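Local coordinates for maltose/maltodextrin-binding protein (Thermus thermophilus, PDB 2GH9) that binds maltotriose in the cleft between its two lobes and probably delivers maltodextrins to an ABC transporter, as periplasmic maltose-binding proteins do, at residues I3-F9 and A55-T61; A73-E77 and V272-Y276; G154-F160 and W348-S353; F162-F166 and K194-I199. One frame throughout, in Å; residues are numbered along the deposited sequence.

Contact 1 of 4, residues I3-F9 and A55-T61; sequences ITVWTHF and AADLVVT. With GLC (alpha-D-glucopyranose), chain B.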
# COMPACT_ATOMS: atom_id res chain seq x y z
N ILE A 3 -14.69 0.99 23.34
CA ILE A 3 -14.70 1.12 21.88
C ILE A 3 -13.89 -0.01 21.26
O ILE A 3 -13.01 -0.55 21.91
CB ILE A 3 -14.17 2.48 21.40
CG1 ILE A 3 -12.80 2.79 22.04
CG2 ILE A 3 -15.20 3.58 21.69
CD1 ILE A 3 -12.06 3.87 21.35
N THR A 4 -14.20 -0.36 20.02
CA THR A 4 -13.47 -1.41 19.32
C THR A 4 -12.76 -0.86 18.09
O THR A 4 -13.25 0.05 17.42
CB THR A 4 -14.37 -2.61 18.94
OG1 THR A 4 -15.29 -2.22 17.93
CG2 THR A 4 -15.15 -3.10 20.18
N VAL A 5 -11.56 -1.39 17.86
CA VAL A 5 -10.70 -1.02 16.74
C VAL A 5 -10.46 -2.26 15.88
O VAL A 5 -10.01 -3.26 16.39
CB VAL A 5 -9.32 -0.51 17.23
CG1 VAL A 5 -8.40 -0.09 16.04
CG2 VAL A 5 -9.51 0.63 18.18
N TRP A 6 -10.80 -2.18 14.60
CA TRP A 6 -10.34 -3.17 13.62
C TRP A 6 -9.00 -2.76 13.07
O TRP A 6 -8.81 -1.59 12.71
CB TRP A 6 -11.34 -3.30 12.47
CG TRP A 6 -12.55 -4.06 12.83
CD1 TRP A 6 -12.78 -4.76 13.98
CD2 TRP A 6 -13.72 -4.22 12.03
NE1 TRP A 6 -14.02 -5.33 13.95
CE2 TRP A 6 -14.62 -5.02 12.75
CE3 TRP A 6 -14.09 -3.74 10.76
CZ2 TRP A 6 -15.87 -5.38 12.26
CZ3 TRP A 6 -15.34 -4.09 10.27
CH2 TRP A 6 -16.22 -4.91 11.02
N THR A 7 -8.06 -3.71 13.02
CA THR A 7 -6.73 -3.44 12.44
C THR A 7 -6.20 -4.61 11.62
O THR A 7 -6.46 -5.77 11.95
CB THR A 7 -5.69 -3.09 13.55
OG1 THR A 7 -4.48 -2.66 12.94
CG2 THR A 7 -5.42 -4.28 14.46
N HIS A 8 -5.42 -4.30 10.59
CA HIS A 8 -4.70 -5.29 9.78
C HIS A 8 -3.23 -5.40 10.18
O HIS A 8 -2.43 -6.10 9.54
CB HIS A 8 -4.81 -5.00 8.28
CG HIS A 8 -4.42 -3.60 7.88
ND1 HIS A 8 -3.13 -3.27 7.50
CD2 HIS A 8 -5.16 -2.47 7.73
CE1 HIS A 8 -3.09 -1.98 7.17
NE2 HIS A 8 -4.31 -1.49 7.28
N PHE A 9 -2.87 -4.70 11.26
CA PHE A 9 -1.51 -4.70 11.72
C PHE A 9 -1.17 -6.04 12.39
O PHE A 9 -2.02 -6.70 13.00
CB PHE A 9 -1.28 -3.58 12.76
CG PHE A 9 -1.46 -2.19 12.23
CD1 PHE A 9 -1.58 -1.92 10.87
CD2 PHE A 9 -1.49 -1.12 13.12
CE1 PHE A 9 -1.74 -0.64 10.42
CE2 PHE A 9 -1.65 0.16 12.67
CZ PHE A 9 -1.76 0.41 11.32
N ALA A 55 -20.09 -3.08 12.81
CA ALA A 55 -18.66 -2.76 12.60
C ALA A 55 -18.02 -2.06 13.81
O ALA A 55 -18.71 -1.52 14.69
CB ALA A 55 -18.47 -1.92 11.33
N ALA A 56 -16.68 -2.08 13.84
CA ALA A 56 -15.91 -1.41 14.89
C ALA A 56 -16.08 0.10 14.89
O ALA A 56 -16.50 0.70 13.90
CB ALA A 56 -14.40 -1.74 14.74
N ASP A 57 -15.74 0.71 16.02
CA ASP A 57 -15.85 2.15 16.21
C ASP A 57 -14.82 2.90 15.38
O ASP A 57 -15.06 4.04 15.03
CB ASP A 57 -15.70 2.50 17.69
CG ASP A 57 -16.85 1.95 18.52
OD1 ASP A 57 -17.96 2.47 18.34
OD2 ASP A 57 -16.67 1.00 19.28
N LEU A 58 -13.68 2.27 15.11
CA LEU A 58 -12.69 2.86 14.22
C LEU A 58 -11.86 1.79 13.51
O LEU A 58 -11.87 0.61 13.88
CB LEU A 58 -11.78 3.89 14.95
CG LEU A 58 -11.00 3.64 16.23
CD1 LEU A 58 -9.99 4.77 16.47
CD2 LEU A 58 -11.93 3.51 17.41
N VAL A 59 -11.20 2.21 12.42
CA VAL A 59 -10.27 1.32 11.70
C VAL A 59 -8.95 2.03 11.73
O VAL A 59 -8.85 3.18 11.30
CB VAL A 59 -10.68 1.03 10.24
CG1 VAL A 59 -9.75 -0.07 9.64
CG2 VAL A 59 -12.11 0.58 10.14
N VAL A 60 -7.96 1.36 12.31
CA VAL A 60 -6.56 1.80 12.34
C VAL A 60 -5.72 0.74 11.60
O VAL A 60 -5.39 -0.30 12.19
CB VAL A 60 -6.07 1.90 13.77
CG1 VAL A 60 -4.62 2.36 13.81
CG2 VAL A 60 -6.97 2.87 14.59
N THR A 61 -5.36 0.93 10.33
CA THR A 61 -5.70 2.04 9.46
C THR A 61 -6.31 1.49 8.16
O THR A 61 -6.24 0.28 7.89
CB THR A 61 -4.44 2.84 9.08
OG1 THR A 61 -3.37 1.92 8.75
CG2 THR A 61 -4.01 3.77 10.25
C1 GLC B . -0.78 -6.26 5.76
C2 GLC B . -0.24 -4.83 5.84
C3 GLC B . -0.82 -4.01 4.70
C4 GLC B . -0.47 -4.68 3.36
C5 GLC B . -1.00 -6.12 3.30
C6 GLC B . -0.51 -6.85 2.04
O1 GLC B . -2.17 -6.24 6.07
O2 GLC B . -0.54 -4.25 7.12
O3 GLC B . -0.35 -2.65 4.73
O4 GLC B . -1.15 -3.99 2.32
O5 GLC B . -0.57 -6.83 4.46
O6 GLC B . -0.95 -8.22 2.00

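Contact 2 of 4, residues A73-E77 and V272-Y276; sequences AGVLE and VVNAY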
# COMPACT_ATOMS: atom_id res chain seq x y z
N ALA A 73 -20.83 4.95 0.82
CA ALA A 73 -21.64 4.03 1.62
C ALA A 73 -22.10 4.70 2.91
O ALA A 73 -22.79 4.08 3.72
CB ALA A 73 -20.86 2.75 1.93
N GLY A 74 -21.68 5.93 3.12
CA GLY A 74 -22.10 6.72 4.28
C GLY A 74 -21.45 6.27 5.57
O GLY A 74 -21.86 6.71 6.64
N VAL A 75 -20.41 5.43 5.49
CA VAL A 75 -19.93 4.73 6.69
C VAL A 75 -18.81 5.44 7.43
O VAL A 75 -18.43 4.99 8.51
CB VAL A 75 -19.52 3.25 6.40
CG1 VAL A 75 -20.75 2.48 5.93
CG2 VAL A 75 -18.33 3.16 5.40
N LEU A 76 -18.30 6.53 6.85
CA LEU A 76 -17.18 7.28 7.42
C LEU A 76 -17.67 8.54 8.13
O LEU A 76 -18.47 9.29 7.57
CB LEU A 76 -16.17 7.71 6.34
CG LEU A 76 -15.42 6.63 5.53
CD1 LEU A 76 -14.34 7.27 4.65
CD2 LEU A 76 -14.86 5.55 6.42
N GLU A 77 -17.19 8.76 9.35
CA GLU A 77 -17.44 10.01 10.06
C GLU A 77 -16.51 11.10 9.52
O GLU A 77 -15.27 10.96 9.53
CB GLU A 77 -17.28 9.79 11.58
CG GLU A 77 -17.42 11.05 12.48
CD GLU A 77 -18.83 11.66 12.53
OE1 GLU A 77 -19.78 11.08 11.99
OE2 GLU A 77 -18.98 12.73 13.16
N VAL A 272 -9.95 6.04 10.39
CA VAL A 272 -11.33 6.44 10.09
C VAL A 272 -12.24 6.06 11.24
O VAL A 272 -12.03 5.05 11.92
CB VAL A 272 -11.88 5.85 8.75
CG1 VAL A 272 -11.08 6.41 7.55
CG2 VAL A 272 -11.85 4.31 8.79
N VAL A 273 -13.23 6.90 11.48
CA VAL A 273 -14.19 6.66 12.52
C VAL A 273 -15.50 6.23 11.86
O VAL A 273 -15.87 6.75 10.82
CB VAL A 273 -14.33 7.92 13.45
CG1 VAL A 273 -15.51 7.77 14.42
CG2 VAL A 273 -13.04 8.11 14.22
N ASN A 274 -16.15 5.23 12.45
CA ASN A 274 -17.44 4.72 12.01
C ASN A 274 -18.54 5.77 12.24
O ASN A 274 -18.78 6.17 13.39
CB ASN A 274 -17.75 3.45 12.78
CG ASN A 274 -18.97 2.71 12.28
OD1 ASN A 274 -19.74 3.23 11.48
ND2 ASN A 274 -19.13 1.46 12.72
N ALA A 275 -19.20 6.19 11.17
CA ALA A 275 -20.30 7.16 11.25
C ALA A 275 -21.46 6.65 12.13
O ALA A 275 -22.26 7.44 12.63
CB ALA A 275 -20.81 7.51 9.86
N TYR A 276 -21.52 5.34 12.34
CA TYR A 276 -22.54 4.70 13.17
C TYR A 276 -22.03 4.31 14.55
O TYR A 276 -22.70 3.54 15.27
CB TYR A 276 -23.06 3.46 12.45
CG TYR A 276 -23.80 3.79 11.20
CD1 TYR A 276 -25.15 4.06 11.23
CD2 TYR A 276 -23.14 3.86 9.98
CE1 TYR A 276 -25.84 4.38 10.07
CE2 TYR A 276 -23.80 4.17 8.83
CZ TYR A 276 -25.17 4.44 8.87
OH TYR A 276 -25.84 4.75 7.70
O HOH W 1 -25.03 4.59 5.35
O HOH W 2 -13.56 9.06 9.55

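Contact 3 of 4, residues G154-F160 and W348-S353; sequences GDPYFNF and WGNAIS. With GLC (alpha-D-glucopyranose), chain C; GLC (alpha-D-glucopyranose), chain D.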
# COMPACT_ATOMS: atom_id res chain seq x y z
N GLY A 154 1.14 -11.92 -8.61
CA GLY A 154 -0.22 -11.82 -9.07
C GLY A 154 -0.94 -10.56 -8.67
O GLY A 154 -1.99 -10.28 -9.20
N ASP A 155 -0.37 -9.78 -7.75
CA ASP A 155 -1.05 -8.61 -7.18
C ASP A 155 -0.96 -7.32 -8.06
O ASP A 155 0.12 -6.87 -8.40
CB ASP A 155 -0.48 -8.38 -5.78
CG ASP A 155 -1.31 -7.42 -4.93
OD1 ASP A 155 -1.48 -6.28 -5.36
OD2 ASP A 155 -1.75 -7.80 -3.82
N PRO A 156 -2.10 -6.72 -8.40
CA PRO A 156 -2.10 -5.53 -9.29
C PRO A 156 -1.41 -4.25 -8.72
O PRO A 156 -0.64 -3.56 -9.43
CB PRO A 156 -3.59 -5.28 -9.56
CG PRO A 156 -4.32 -5.98 -8.50
CD PRO A 156 -3.47 -7.10 -7.99
N TYR A 157 -1.69 -3.96 -7.46
CA TYR A 157 -0.93 -2.93 -6.70
C TYR A 157 0.61 -3.11 -6.76
O TYR A 157 1.34 -2.17 -7.05
CB TYR A 157 -1.40 -2.94 -5.24
CG TYR A 157 -0.65 -2.04 -4.29
CD1 TYR A 157 -1.07 -0.75 -4.08
CD2 TYR A 157 0.45 -2.51 -3.56
CE1 TYR A 157 -0.43 0.08 -3.19
CE2 TYR A 157 1.12 -1.70 -2.69
CZ TYR A 157 0.66 -0.38 -2.49
OH TYR A 157 1.29 0.48 -1.61
N PHE A 158 1.11 -4.31 -6.48
CA PHE A 158 2.57 -4.55 -6.49
C PHE A 158 3.19 -4.32 -7.88
O PHE A 158 4.33 -3.84 -8.01
CB PHE A 158 2.86 -5.97 -6.00
CG PHE A 158 2.89 -6.10 -4.52
CD1 PHE A 158 4.09 -6.21 -3.85
CD2 PHE A 158 1.72 -6.12 -3.79
CE1 PHE A 158 4.12 -6.34 -2.48
CE2 PHE A 158 1.74 -6.23 -2.42
CZ PHE A 158 2.95 -6.37 -1.77
N ASN A 159 2.41 -4.65 -8.91
CA ASN A 159 2.84 -4.53 -10.30
C ASN A 159 2.62 -3.17 -10.96
O ASN A 159 3.12 -2.95 -12.06
CB ASN A 159 2.13 -5.60 -11.15
CG ASN A 159 2.73 -6.95 -10.97
OD1 ASN A 159 3.89 -7.15 -11.31
ND2 ASN A 159 1.98 -7.86 -10.38
N PHE A 160 1.88 -2.26 -10.32
CA PHE A 160 1.61 -0.97 -10.93
C PHE A 160 2.88 -0.28 -11.44
O PHE A 160 2.87 0.31 -12.52
CB PHE A 160 0.81 -0.01 -10.04
CG PHE A 160 0.72 1.37 -10.63
CD1 PHE A 160 -0.04 1.60 -11.77
CD2 PHE A 160 1.46 2.42 -10.10
CE1 PHE A 160 -0.10 2.86 -12.33
CE2 PHE A 160 1.41 3.68 -10.68
CZ PHE A 160 0.62 3.89 -11.80
N TRP A 348 -8.12 -6.31 -12.87
CA TRP A 348 -6.70 -5.99 -13.09
C TRP A 348 -5.82 -7.12 -12.62
O TRP A 348 -4.92 -7.54 -13.35
CB TRP A 348 -6.33 -4.67 -12.39
CG TRP A 348 -4.97 -4.11 -12.68
CD1 TRP A 348 -4.03 -4.57 -13.57
CD2 TRP A 348 -4.42 -2.93 -12.10
NE1 TRP A 348 -2.93 -3.75 -13.57
CE2 TRP A 348 -3.14 -2.73 -12.68
CE3 TRP A 348 -4.87 -2.02 -11.14
CZ2 TRP A 348 -2.33 -1.67 -12.32
CZ3 TRP A 348 -4.07 -0.97 -10.80
CH2 TRP A 348 -2.81 -0.80 -11.38
N GLY A 349 -6.08 -7.60 -11.41
CA GLY A 349 -5.36 -8.72 -10.83
C GLY A 349 -5.70 -10.06 -11.48
O GLY A 349 -4.86 -10.96 -11.55
N ASN A 350 -6.94 -10.18 -11.95
CA ASN A 350 -7.34 -11.36 -12.72
C ASN A 350 -6.54 -11.44 -14.02
O ASN A 350 -6.09 -12.50 -14.42
CB ASN A 350 -8.85 -11.36 -12.98
CG ASN A 350 -9.68 -11.63 -11.70
OD1 ASN A 350 -9.15 -12.06 -10.66
ND2 ASN A 350 -10.99 -11.39 -11.79
N ALA A 351 -6.35 -10.30 -14.67
CA ALA A 351 -5.57 -10.23 -15.91
C ALA A 351 -4.14 -10.73 -15.69
O ALA A 351 -3.60 -11.50 -16.49
CB ALA A 351 -5.56 -8.82 -16.44
N ILE A 352 -3.51 -10.28 -14.59
CA ILE A 352 -2.12 -10.63 -14.29
C ILE A 352 -1.98 -12.11 -14.02
O ILE A 352 -1.07 -12.78 -14.54
CB ILE A 352 -1.54 -9.79 -13.10
CG1 ILE A 352 -1.49 -8.30 -13.48
CG2 ILE A 352 -0.15 -10.35 -12.64
CD1 ILE A 352 -1.39 -7.30 -12.31
N SER A 353 -2.87 -12.63 -13.18
CA SER A 353 -2.88 -14.05 -12.87
C SER A 353 -3.07 -14.92 -14.14
O SER A 353 -2.43 -15.95 -14.28
CB SER A 353 -3.95 -14.37 -11.81
OG SER A 353 -3.52 -13.89 -10.55
C1 GLC C . -0.31 -3.40 1.32
C2 GLC C . -0.71 -1.94 1.16
C3 GLC C . -2.13 -1.87 0.55
C4 GLC C . -2.28 -2.70 -0.71
C5 GLC C . -1.76 -4.12 -0.48
C6 GLC C . -1.75 -4.92 -1.78
O2 GLC C . -0.72 -1.29 2.43
O3 GLC C . -2.49 -0.53 0.30
O4 GLC C . -3.66 -2.74 -1.12
O5 GLC C . -0.43 -4.09 0.07
O6 GLC C . -1.89 -6.33 -1.55
C1 GLC D . -3.91 -2.06 -2.35
C2 GLC D . -5.20 -1.29 -2.13
C3 GLC D . -6.37 -2.24 -1.95
C4 GLC D . -6.41 -3.21 -3.13
C5 GLC D . -5.08 -3.94 -3.33
C6 GLC D . -5.05 -4.83 -4.58
O2 GLC D . -5.08 -0.42 -0.99
O3 GLC D . -7.59 -1.50 -1.88
O4 GLC D . -7.47 -4.14 -2.88
O5 GLC D . -4.02 -2.98 -3.45
O6 GLC D . -4.00 -5.80 -4.44
O HOH W 3 -3.99 -11.82 -9.11

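Contact 4 of 4, residues F162-F166 and K194-I199; sequences FFKAF and KALQFI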
# COMPACT_ATOMS: atom_id res chain seq x y z
N PHE A 162 5.52 -1.32 -12.83
CA PHE A 162 5.82 -1.79 -14.18
C PHE A 162 4.82 -1.19 -15.20
O PHE A 162 5.19 -0.83 -16.30
CB PHE A 162 5.80 -3.32 -14.24
CG PHE A 162 6.67 -3.97 -13.22
CD1 PHE A 162 7.94 -3.47 -12.95
CD2 PHE A 162 6.24 -5.11 -12.53
CE1 PHE A 162 8.76 -4.07 -11.99
CE2 PHE A 162 7.04 -5.71 -11.60
CZ PHE A 162 8.31 -5.19 -11.31
N PHE A 163 3.56 -1.07 -14.81
CA PHE A 163 2.57 -0.43 -15.68
C PHE A 163 2.91 1.06 -15.93
O PHE A 163 2.81 1.55 -17.06
CB PHE A 163 1.13 -0.61 -15.14
CG PHE A 163 0.52 -1.95 -15.47
CD1 PHE A 163 -0.49 -2.06 -16.43
CD2 PHE A 163 0.91 -3.09 -14.78
CE1 PHE A 163 -1.09 -3.30 -16.71
CE2 PHE A 163 0.32 -4.34 -15.06
CZ PHE A 163 -0.69 -4.43 -16.04
N LYS A 164 3.36 1.75 -14.88
CA LYS A 164 3.85 3.12 -14.96
C LYS A 164 5.09 3.25 -15.86
O LYS A 164 5.12 4.10 -16.76
CB LYS A 164 4.12 3.68 -13.55
CG LYS A 164 4.52 5.16 -13.53
CD LYS A 164 4.31 5.78 -12.15
CE LYS A 164 4.53 7.28 -12.19
NZ LYS A 164 3.54 7.93 -13.05
N ALA A 165 6.09 2.40 -15.64
CA ALA A 165 7.26 2.38 -16.51
C ALA A 165 6.85 2.29 -18.01
O ALA A 165 7.34 3.06 -18.85
CB ALA A 165 8.20 1.23 -16.14
N PHE A 166 5.94 1.38 -18.34
CA PHE A 166 5.54 1.15 -19.73
C PHE A 166 4.55 2.18 -20.29
O PHE A 166 4.26 2.16 -21.49
CB PHE A 166 5.00 -0.27 -19.91
CG PHE A 166 6.06 -1.33 -19.92
CD1 PHE A 166 6.93 -1.45 -21.02
CD2 PHE A 166 6.20 -2.20 -18.87
CE1 PHE A 166 7.90 -2.41 -21.04
CE2 PHE A 166 7.17 -3.17 -18.89
CZ PHE A 166 8.04 -3.27 -19.99
N LYS A 194 2.43 -4.65 -22.74
CA LYS A 194 3.87 -4.67 -22.45
C LYS A 194 4.17 -4.97 -20.97
O LYS A 194 5.12 -5.70 -20.67
CB LYS A 194 4.52 -3.36 -22.87
CG LYS A 194 4.52 -3.09 -24.38
CD LYS A 194 4.60 -1.59 -24.66
CE LYS A 194 4.68 -1.25 -26.13
NZ LYS A 194 4.31 0.18 -26.40
N ALA A 195 3.36 -4.41 -20.07
CA ALA A 195 3.50 -4.70 -18.64
C ALA A 195 3.31 -6.18 -18.39
O ALA A 195 4.12 -6.80 -17.71
CB ALA A 195 2.51 -3.89 -17.81
N LEU A 196 2.23 -6.74 -18.93
CA LEU A 196 1.92 -8.15 -18.70
C LEU A 196 2.95 -9.12 -19.30
O LEU A 196 3.24 -10.16 -18.70
CB LEU A 196 0.53 -8.51 -19.23
CG LEU A 196 -0.68 -7.94 -18.50
CD1 LEU A 196 -1.96 -8.59 -19.08
CD2 LEU A 196 -0.54 -8.18 -17.00
N GLN A 197 3.51 -8.77 -20.45
CA GLN A 197 4.62 -9.56 -21.03
C GLN A 197 5.90 -9.54 -20.16
O GLN A 197 6.52 -10.57 -19.91
CB GLN A 197 4.94 -9.06 -22.44
CG GLN A 197 5.84 -10.01 -23.25
CD GLN A 197 5.27 -11.44 -23.33
OE1 GLN A 197 4.18 -11.66 -23.85
NE2 GLN A 197 6.01 -12.39 -22.80
N PHE A 198 6.28 -8.36 -19.68
CA PHE A 198 7.40 -8.28 -18.73
C PHE A 198 7.14 -9.11 -17.47
O PHE A 198 8.05 -9.83 -16.98
CB PHE A 198 7.70 -6.83 -18.35
CG PHE A 198 8.65 -6.72 -17.20
CD1 PHE A 198 9.97 -7.08 -17.36
CD2 PHE A 198 8.22 -6.30 -15.95
CE1 PHE A 198 10.85 -7.03 -16.30
CE2 PHE A 198 9.10 -6.26 -14.88
CZ PHE A 198 10.42 -6.61 -15.06
N ILE A 199 5.92 -9.01 -16.92
CA ILE A 199 5.56 -9.81 -15.76
C ILE A 199 5.62 -11.30 -16.10
O ILE A 199 6.21 -12.07 -15.35
CB ILE A 199 4.21 -9.40 -15.12
CG1 ILE A 199 4.27 -7.96 -14.60
CG2 ILE A 199 3.84 -10.38 -13.98
CD1 ILE A 199 2.91 -7.25 -14.47
O HOH W 4 3.37 1.79 -24.03

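Contact 1 of 4, residues I3-F9 and A55-T61
The methyl group of Ala56 seats on the face of Trp6, with CB 3.5 Å from the centroid of the five-membered ring. The far end of the indole, Trp6 CH2, rests against Ala55 CB (3.8 Å). On the other face of the pair, Leu58 CD2 lies in the hollow formed by Ile3 CD1 (4.0 Å) and Val5 CG2 (3.8 Å). Val5 CG1 meets Val60 CG2 at 3.6 Å, and Phe9 CE2 packs on Val60 CG1 (3.9 Å). Trp6 N and Trp6 O bond to Leu58 O and Val60 N, both at 3.1 Å. Asp57 OD2 accepts from Thr4 N (2.9 Å), while its OD1 is hydrogen-bonded to Ser277. Thr7 OG1 accepts from Phe9 N (3.1 Å), an ST turn. Within this turn, His8 brings ND1 to O2 of the glucose of chain B (2.8 Å). Strands 32-36 and 58-63 flank strand 3-7, all parallel, with helices 11-26 and 39-49 as crossovers. This is the beta-alpha-beta arrangement of a periplasmic binding protein lobe. Val5, Leu58 and Val60 pack on helix 280-290, Trp6 and Val59 on Phe46 of helix 39-49.

Contact 2 of 4, residues A73-E77 and V272-Y276
The backbone of 73-77 leaves a helix and crosses 272-276 with end-to-end directions 115° apart. Gly74 has positive phi and closes helix 67-72 in a Schellman motif. After this turn the chain meets the other segment at a single bridge, Leu76 with Asn274. Two well-aligned hydrogen bonds form it: Ala275 N to Val75 O at 3.0 Å, and Glu77 N to Val273 O at 2.8 Å. Water 2 extends the link, giving to Glu77 O (2.6 Å) and accepting from Val273 N (2.9 Å). The contact thus joins a helix-exit loop to the end of strand 265-273, in the lobe whose mixed sheet also holds strand 58-63. Val272 and Asn274 continue that sheet through backbone hydrogen bonds to Val59 and Asp57.

Among the side chains, Leu76 starts away from the other segment, but its CD2 comes back to Val272 CB at 3.8 Å. Ala275 CB lies 3.5 Å from Gly74 O and 3.7 Å from Leu76 O. Glu77 CB touches Val273 CG1 at 3.9 Å, and its carboxylate reaches Tyr82 and Lys280. Asn274 OD1 accepts from Tyr276 N (2.9 Å), an Asx turn that bends the chain after the strand. Tyr276 turns its ring edge to Val75 CA, and its OH meets water 1 at 2.5 Å, which gives to Ala73 O at 2.8 Å.

Contact 3 of 4, residues G154-F160 and W348-S353
Trp348 takes a t rotamer at chi1, which lays its indole against the first turn of helix 156-166. Pro156 CB sits over the Trp348 face, 3.8 Å from the centroid of the five-membered ring, a CH-pi contact. Phe160, also t, brings CD1 to the indole edge, 3.7 Å from Trp348 CH2. Ile352 is m then t, and its extended CD1 reaches Pro156 CA at 3.6 Å. Gly349 packs against Pro156, with its CA 3.7 Å from Pro156 CG. Water 3 bridges the segments, giving to Gly154 O (2.5 Å) and Gly349 O (2.7 Å) and accepting from Ser353 OG (2.6 Å). The CA-to-CB bond of Asp155 points away from 348-353, and its carboxylate meets the sugar. Asp155 OD1 accepts from O6 of the chain D glucose and Asp155 OD2 from O6 of the chain C glucose, both at 2.7 Å. Asp155 is also the N-cap. Tyr157 sets a ring face against the chain C glucose. Residues 155-158 all belong to the maltotriose pocket, so this helix start binds sugar. The axes of the short segments 156-160 and 348-353 come within 9.8 Å and cross at 79°. Helix 363-378 covers Trp348 and Ala351; helix 189-204 meets Asn159 and Ile352.

Contact 4 of 4, residues F162-F166 and K194-I199
Phe162 opens the contact with its CB directed at helix 194-199. Its ring face receives the edge of Phe198 in a T-shaped (edge-to-face) stack, with centroids 4.8 Å apart and planes at 73°. Phe162 CD2 also touches Ile199 CG1 at 4.0 Å. Phe163 comes next. Its CA-to-CB bond runs sideways, but the ring swings in over Ala195. Ala195 CB is 3.4 Å from the Phe163 ring centroid and 7° off the normal, a CH-pi contact. Phe163 CZ meets Leu196 CD2 and Phe163 CE2 meets Ile199 CD1, both at 3.9 Å. The small alanine lets the backbones come close here, with the CA atoms of Phe163 and Ala195 5.3 Å apart. One turn after Phe162, Phe166 packs on Lys194, Ala195 and Phe198. Lys194 CB lies over one face of the Phe166 ring, 4.0 Å from its centroid, and Phe166 CE2 is 3.7 Å from Phe198 CB. The end of Lys194 leads away, and its NZ gives to water 4 (3.0 Å), which gives to Phe166 O (2.7 Å). The contact is apolar helix-helix packing; the axes of the two short segments approach to 9.0 Å, with 128° between their directions. Helix 341-357 closes one side, where Trp348 meets Phe163 and Ile352 meets Leu196. Helix 363-378 packs on Leu196, and Phe252 and Trp131 extend the aromatic cluster beyond Phe162 and Phe198.

Overall arrangement
Contacts 1 and 2 share one mixed sheet, where strands 58-63 and 265-273 are neighbours. They also touch through Ala56 O and Asn274 ND2, 3.0 Å apart, a probable hydrogen bond. Contacts 3 and 4 share helix 156-166, and their centres are about 11 Å apart. The centres of contacts 1 and 4 are about 35 Å apart, on opposite sides of the chain's centre. All four are mostly buried, though contacts 2 and 4 each include one exposed residue, Tyr276 and Lys194. Backbone hydrogen bonds link contacts 1 and 2, with apolar packing as well in contact 1. In contacts 3 and 4 no direct hydrogen bond joins the segments; aromatic and aliphatic side chains do. Contacts 1 and 3 reach the bound sugar from different parts of the fold.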